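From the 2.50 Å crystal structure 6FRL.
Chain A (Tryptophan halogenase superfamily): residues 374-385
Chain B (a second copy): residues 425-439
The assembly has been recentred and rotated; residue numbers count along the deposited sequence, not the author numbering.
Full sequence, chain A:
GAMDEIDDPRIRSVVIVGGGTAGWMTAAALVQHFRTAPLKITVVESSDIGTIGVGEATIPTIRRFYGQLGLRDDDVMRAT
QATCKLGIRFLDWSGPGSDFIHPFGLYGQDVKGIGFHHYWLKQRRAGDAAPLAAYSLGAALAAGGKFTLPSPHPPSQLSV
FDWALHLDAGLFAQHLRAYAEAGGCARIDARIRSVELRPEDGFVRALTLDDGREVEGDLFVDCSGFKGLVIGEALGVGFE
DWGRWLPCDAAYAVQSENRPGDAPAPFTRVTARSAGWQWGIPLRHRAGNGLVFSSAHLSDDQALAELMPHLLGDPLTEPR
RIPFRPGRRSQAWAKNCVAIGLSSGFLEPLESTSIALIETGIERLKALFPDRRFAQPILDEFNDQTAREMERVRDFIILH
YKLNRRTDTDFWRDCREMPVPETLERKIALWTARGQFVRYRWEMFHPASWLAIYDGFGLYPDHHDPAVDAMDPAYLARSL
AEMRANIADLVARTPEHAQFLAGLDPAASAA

Chain A (374-385) FAQPILDEFNDQ
Chain B 425-439: ERKIALWTARGQFVR

Helix 376-385 of chain A, with Ala A375 at its N-cap, packs against the chain B helix, already under way at Glu B425, of a second copy; the axes approach to 8.8 Å and their N-to-C directions diverge by 118°. CA atoms pair as Ala A375 with Ala B433 (6.4 Å), Pro A377 with Leu B430 (5.5 Å) and Glu A381 with Val B438 (7.7 Å), and 414 Å² is buried in total. Both helices carry regular i to i+4 bonds, such as Glu A381 N to Pro A377 O (3.0 Å) and Leu B430 N to Arg B426 O (3.0 Å). Along chain B, the CA-to-CB bond of Arg B426 (m, t, p, chi4 -165°) points sideways to chain A, but the side-chain end comes nearer, bringing its charge to two acids. Arg B426 NH2 donates a weak hydrogen bond, part of a salt bridge, to Glu A381 OE1 (3.3 Å), edge-on to the guanidinium, and makes a long salt bridge to Asp A384 OD2 (3.9 Å). Water 2 reinforces the first pair, donating to Glu A381 OE1 (2.5 Å) and accepting from Arg B426 NH2 (2.9 Å). Ala B429 CB meets Pro A377 CG at 4.0 Å; the proline ring is C-gamma exo. Leu B430 (t, p) puts CD1 4.1 Å from Ile A378 CG1 and CD2 3.8 Å from Glu A381 CG, using the acid's aliphatic stem. Ala B433 points its CA-to-CB bond toward chain A; its CB lies 4.1 Å from Ala A375 CB and 4.2 Å from Pro A377 CB. Ile A378 (m, t) also sets CG1 3.7 Å from Arg B434 CB. Gly B435, at phi/psi 67/33, leaves helical geometry, and an extended segment follows. There Val B438 (t) places CG2 3.9 Å from Glu A381 OE1. Glu A381 (t, p, chi3 11°) accepts from Gln A385 NE2 at OE2 (2.8 Å); water 1 links Glu A381 OE2 (2.5 Å) to Arg B439 N (2.6 Å).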

# COMPACT_ATOMS: atom_id res chain seq x y z
N PHE A 374 -27.72 -6.52 -2.02
CA PHE A 374 -26.94 -5.32 -2.35
C PHE A 374 -26.55 -4.51 -1.10
O PHE A 374 -26.88 -3.31 -0.94
CB PHE A 374 -27.68 -4.49 -3.43
CG PHE A 374 -27.56 -5.07 -4.81
CD1 PHE A 374 -28.46 -6.01 -5.27
CD2 PHE A 374 -26.46 -4.72 -5.64
CE1 PHE A 374 -28.32 -6.57 -6.54
CE2 PHE A 374 -26.31 -5.28 -6.90
CZ PHE A 374 -27.24 -6.21 -7.35
N ALA A 375 -25.85 -5.21 -0.20
CA ALA A 375 -25.48 -4.64 1.10
C ALA A 375 -24.72 -3.31 0.95
O ALA A 375 -23.75 -3.21 0.17
CB ALA A 375 -24.66 -5.63 1.88
N GLN A 376 -25.19 -2.29 1.69
CA GLN A 376 -24.73 -0.91 1.50
C GLN A 376 -23.22 -0.73 1.68
O GLN A 376 -22.62 0.03 0.95
CB GLN A 376 -25.51 0.09 2.39
CG GLN A 376 -25.32 1.58 2.08
CD GLN A 376 -25.62 1.97 0.63
OE1 GLN A 376 -26.70 1.70 0.10
NE2 GLN A 376 -24.66 2.60 -0.03
N PRO A 377 -22.60 -1.46 2.64
CA PRO A 377 -21.12 -1.32 2.80
C PRO A 377 -20.29 -1.71 1.56
O PRO A 377 -19.22 -1.15 1.30
CB PRO A 377 -20.84 -2.26 3.98
CG PRO A 377 -22.13 -2.22 4.79
CD PRO A 377 -23.20 -2.26 3.73
N ILE A 378 -20.78 -2.67 0.79
CA ILE A 378 -20.11 -3.08 -0.45
C ILE A 378 -20.18 -1.94 -1.47
O ILE A 378 -19.18 -1.61 -2.09
CB ILE A 378 -20.77 -4.33 -1.04
CG1 ILE A 378 -20.62 -5.53 -0.09
CG2 ILE A 378 -20.21 -4.66 -2.38
CD1 ILE A 378 -21.43 -6.74 -0.51
N LEU A 379 -21.35 -1.35 -1.65
CA LEU A 379 -21.45 -0.20 -2.55
C LEU A 379 -20.51 0.93 -2.08
O LEU A 379 -19.76 1.52 -2.87
CB LEU A 379 -22.87 0.32 -2.66
CG LEU A 379 -23.79 -0.39 -3.62
CD1 LEU A 379 -23.99 -1.84 -3.22
CD2 LEU A 379 -25.13 0.33 -3.69
N ASP A 380 -20.53 1.20 -0.77
CA ASP A 380 -19.76 2.33 -0.22
C ASP A 380 -18.27 2.15 -0.46
O ASP A 380 -17.63 3.08 -0.91
CB ASP A 380 -20.05 2.54 1.27
CG ASP A 380 -21.42 3.12 1.53
OD1 ASP A 380 -22.15 3.54 0.59
OD2 ASP A 380 -21.78 3.15 2.71
N GLU A 381 -17.74 0.98 -0.16
CA GLU A 381 -16.33 0.68 -0.42
C GLU A 381 -15.98 0.79 -1.93
O GLU A 381 -15.01 1.42 -2.27
CB GLU A 381 -15.97 -0.71 0.11
CG GLU A 381 -14.50 -1.12 -0.02
CD GLU A 381 -13.52 -0.25 0.76
OE1 GLU A 381 -13.91 0.60 1.63
OE2 GLU A 381 -12.31 -0.45 0.52
N PHE A 382 -16.79 0.19 -2.81
CA PHE A 382 -16.58 0.29 -4.26
C PHE A 382 -16.59 1.74 -4.68
O PHE A 382 -15.70 2.16 -5.42
CB PHE A 382 -17.67 -0.49 -5.02
CG PHE A 382 -17.45 -0.58 -6.52
CD1 PHE A 382 -17.72 0.49 -7.35
CD2 PHE A 382 -17.04 -1.78 -7.11
CE1 PHE A 382 -17.51 0.40 -8.73
CE2 PHE A 382 -16.84 -1.87 -8.48
CZ PHE A 382 -17.07 -0.78 -9.29
N ASN A 383 -17.57 2.50 -4.20
CA ASN A 383 -17.69 3.92 -4.57
C ASN A 383 -16.53 4.74 -4.09
O ASN A 383 -16.01 5.58 -4.82
CB ASN A 383 -19.05 4.52 -4.14
CG ASN A 383 -20.21 4.02 -5.04
OD1 ASN A 383 -20.00 3.72 -6.23
ND2 ASN A 383 -21.41 3.91 -4.47
N ASP A 384 -16.06 4.42 -2.89
CA ASP A 384 -14.93 5.11 -2.27
C ASP A 384 -13.59 4.81 -3.00
O ASP A 384 -12.82 5.71 -3.31
CB ASP A 384 -14.83 4.80 -0.76
CG ASP A 384 -13.81 5.70 -0.06
OD1 ASP A 384 -14.03 6.93 0.01
OD2 ASP A 384 -12.75 5.18 0.38
N GLN A 385 -13.32 3.54 -3.28
CA GLN A 385 -12.09 3.19 -4.00
C GLN A 385 -12.08 3.89 -5.36
O GLN A 385 -11.10 4.57 -5.70
CB GLN A 385 -11.97 1.66 -4.21
CG GLN A 385 -11.78 0.84 -2.93
CD GLN A 385 -11.60 -0.65 -3.16
OE1 GLN A 385 -11.26 -1.11 -4.27
NE2 GLN A 385 -11.82 -1.41 -2.11
N GLU B 425 -15.80 0.98 12.53
CA GLU B 425 -17.19 0.64 12.15
C GLU B 425 -17.22 0.17 10.70
O GLU B 425 -17.84 -0.84 10.40
CB GLU B 425 -18.16 1.82 12.34
CG GLU B 425 -18.63 2.04 13.78
CD GLU B 425 -19.48 3.32 13.97
OE1 GLU B 425 -19.67 4.10 12.99
OE2 GLU B 425 -19.96 3.54 15.11
N ARG B 426 -16.53 0.90 9.84
CA ARG B 426 -16.50 0.57 8.42
C ARG B 426 -15.83 -0.77 8.13
O ARG B 426 -16.32 -1.51 7.27
CB ARG B 426 -15.75 1.66 7.63
CG ARG B 426 -16.55 2.93 7.41
CD ARG B 426 -15.67 3.94 6.72
NE ARG B 426 -15.13 3.37 5.47
CZ ARG B 426 -14.12 3.88 4.76
NH1 ARG B 426 -13.47 4.98 5.16
NH2 ARG B 426 -13.75 3.26 3.64
N LYS B 427 -14.74 -1.07 8.84
CA LYS B 427 -14.06 -2.36 8.73
C LYS B 427 -14.97 -3.50 9.12
O LYS B 427 -15.10 -4.45 8.36
CB LYS B 427 -12.79 -2.42 9.60
CG LYS B 427 -11.53 -1.93 8.93
CD LYS B 427 -10.32 -1.95 9.86
CE LYS B 427 -9.06 -2.41 9.14
NZ LYS B 427 -8.43 -1.31 8.41
N ILE B 428 -15.58 -3.39 10.30
CA ILE B 428 -16.47 -4.43 10.83
C ILE B 428 -17.65 -4.60 9.89
O ILE B 428 -18.06 -5.73 9.64
CB ILE B 428 -16.93 -4.13 12.27
CG1 ILE B 428 -15.76 -4.24 13.24
CG2 ILE B 428 -18.02 -5.08 12.73
CD1 ILE B 428 -16.09 -3.76 14.64
N ALA B 429 -18.17 -3.51 9.32
CA ALA B 429 -19.33 -3.57 8.42
C ALA B 429 -19.02 -4.25 7.06
O ALA B 429 -19.82 -5.04 6.58
CB ALA B 429 -19.96 -2.17 8.20
N LEU B 430 -17.88 -3.97 6.46
CA LEU B 430 -17.52 -4.64 5.20
C LEU B 430 -17.14 -6.10 5.44
O LEU B 430 -17.40 -6.94 4.58
CB LEU B 430 -16.44 -3.92 4.42
CG LEU B 430 -16.16 -4.49 3.02
CD1 LEU B 430 -17.33 -4.27 2.05
CD2 LEU B 430 -14.86 -3.92 2.45
N TRP B 431 -16.58 -6.41 6.61
CA TRP B 431 -16.22 -7.80 6.91
C TRP B 431 -17.49 -8.65 7.02
O TRP B 431 -17.60 -9.69 6.34
CB TRP B 431 -15.40 -7.90 8.20
CG TRP B 431 -15.26 -9.32 8.68
CD1 TRP B 431 -15.90 -9.89 9.73
CD2 TRP B 431 -14.49 -10.35 8.06
NE1 TRP B 431 -15.55 -11.21 9.83
CE2 TRP B 431 -14.70 -11.53 8.80
CE3 TRP B 431 -13.67 -10.40 6.93
CZ2 TRP B 431 -14.09 -12.75 8.47
CZ3 TRP B 431 -13.05 -11.61 6.60
CH2 TRP B 431 -13.27 -12.77 7.36
N THR B 432 -18.47 -8.20 7.80
CA THR B 432 -19.73 -8.97 7.97
C THR B 432 -20.59 -9.00 6.70
O THR B 432 -21.27 -9.98 6.43
CB THR B 432 -20.59 -8.52 9.18
OG1 THR B 432 -21.32 -7.37 8.83
CG2 THR B 432 -19.73 -8.21 10.43
N ALA B 433 -20.54 -7.95 5.90
CA ALA B 433 -21.29 -7.88 4.64
C ALA B 433 -20.70 -8.73 3.55
O ALA B 433 -21.44 -9.26 2.73
CB ALA B 433 -21.38 -6.46 4.14
N ARG B 434 -19.38 -8.84 3.49
CA ARG B 434 -18.77 -9.42 2.30
C ARG B 434 -17.49 -10.25 2.48
O ARG B 434 -17.04 -10.90 1.52
CB ARG B 434 -18.56 -8.27 1.30
CG ARG B 434 -18.10 -8.61 -0.11
CD ARG B 434 -18.87 -9.72 -0.80
NE ARG B 434 -18.25 -10.04 -2.10
CZ ARG B 434 -17.10 -10.72 -2.25
NH1 ARG B 434 -16.38 -11.17 -1.21
NH2 ARG B 434 -16.63 -10.95 -3.47
N GLY B 435 -16.94 -10.29 3.70
CA GLY B 435 -15.65 -10.97 3.95
C GLY B 435 -14.42 -10.34 3.31
O GLY B 435 -13.50 -11.05 2.94
N GLN B 436 -14.42 -9.02 3.19
CA GLN B 436 -13.32 -8.25 2.64
C GLN B 436 -12.82 -7.19 3.62
O GLN B 436 -13.51 -6.82 4.60
CB GLN B 436 -13.74 -7.59 1.31
CG GLN B 436 -13.78 -8.55 0.13
CD GLN B 436 -12.40 -8.77 -0.46
OE1 GLN B 436 -11.40 -8.67 0.25
NE2 GLN B 436 -12.33 -9.01 -1.78
N PHE B 437 -11.62 -6.68 3.32
CA PHE B 437 -10.84 -5.88 4.25
C PHE B 437 -10.75 -4.46 3.76
O PHE B 437 -10.36 -4.23 2.63
CB PHE B 437 -9.45 -6.49 4.38
CG PHE B 437 -9.50 -7.91 4.86
CD1 PHE B 437 -9.70 -8.20 6.21
CD2 PHE B 437 -9.41 -8.98 3.96
CE1 PHE B 437 -9.79 -9.50 6.64
CE2 PHE B 437 -9.50 -10.29 4.41
CZ PHE B 437 -9.69 -10.55 5.74
N VAL B 438 -11.15 -3.51 4.61
CA VAL B 438 -10.95 -2.10 4.30
C VAL B 438 -9.48 -1.83 4.60
O VAL B 438 -8.95 -2.22 5.67
CB VAL B 438 -11.87 -1.19 5.17
CG1 VAL B 438 -11.54 0.28 4.94
CG2 VAL B 438 -13.33 -1.48 4.87
N ARG B 439 -8.81 -1.19 3.67
CA ARG B 439 -7.38 -0.94 3.80
C ARG B 439 -7.14 0.56 3.83
O ARG B 439 -7.46 1.29 2.89
CB ARG B 439 -6.62 -1.63 2.66
CG ARG B 439 -6.54 -3.15 2.86
CD ARG B 439 -5.76 -3.88 1.76
NE ARG B 439 -6.36 -5.20 1.47
CZ ARG B 439 -5.72 -6.28 1.00
NH1 ARG B 439 -4.42 -6.25 0.72
NH2 ARG B 439 -6.41 -7.41 0.80
O HOH W 1 -9.99 -0.62 1.39
O HOH W 2 -15.74 1.22 3.23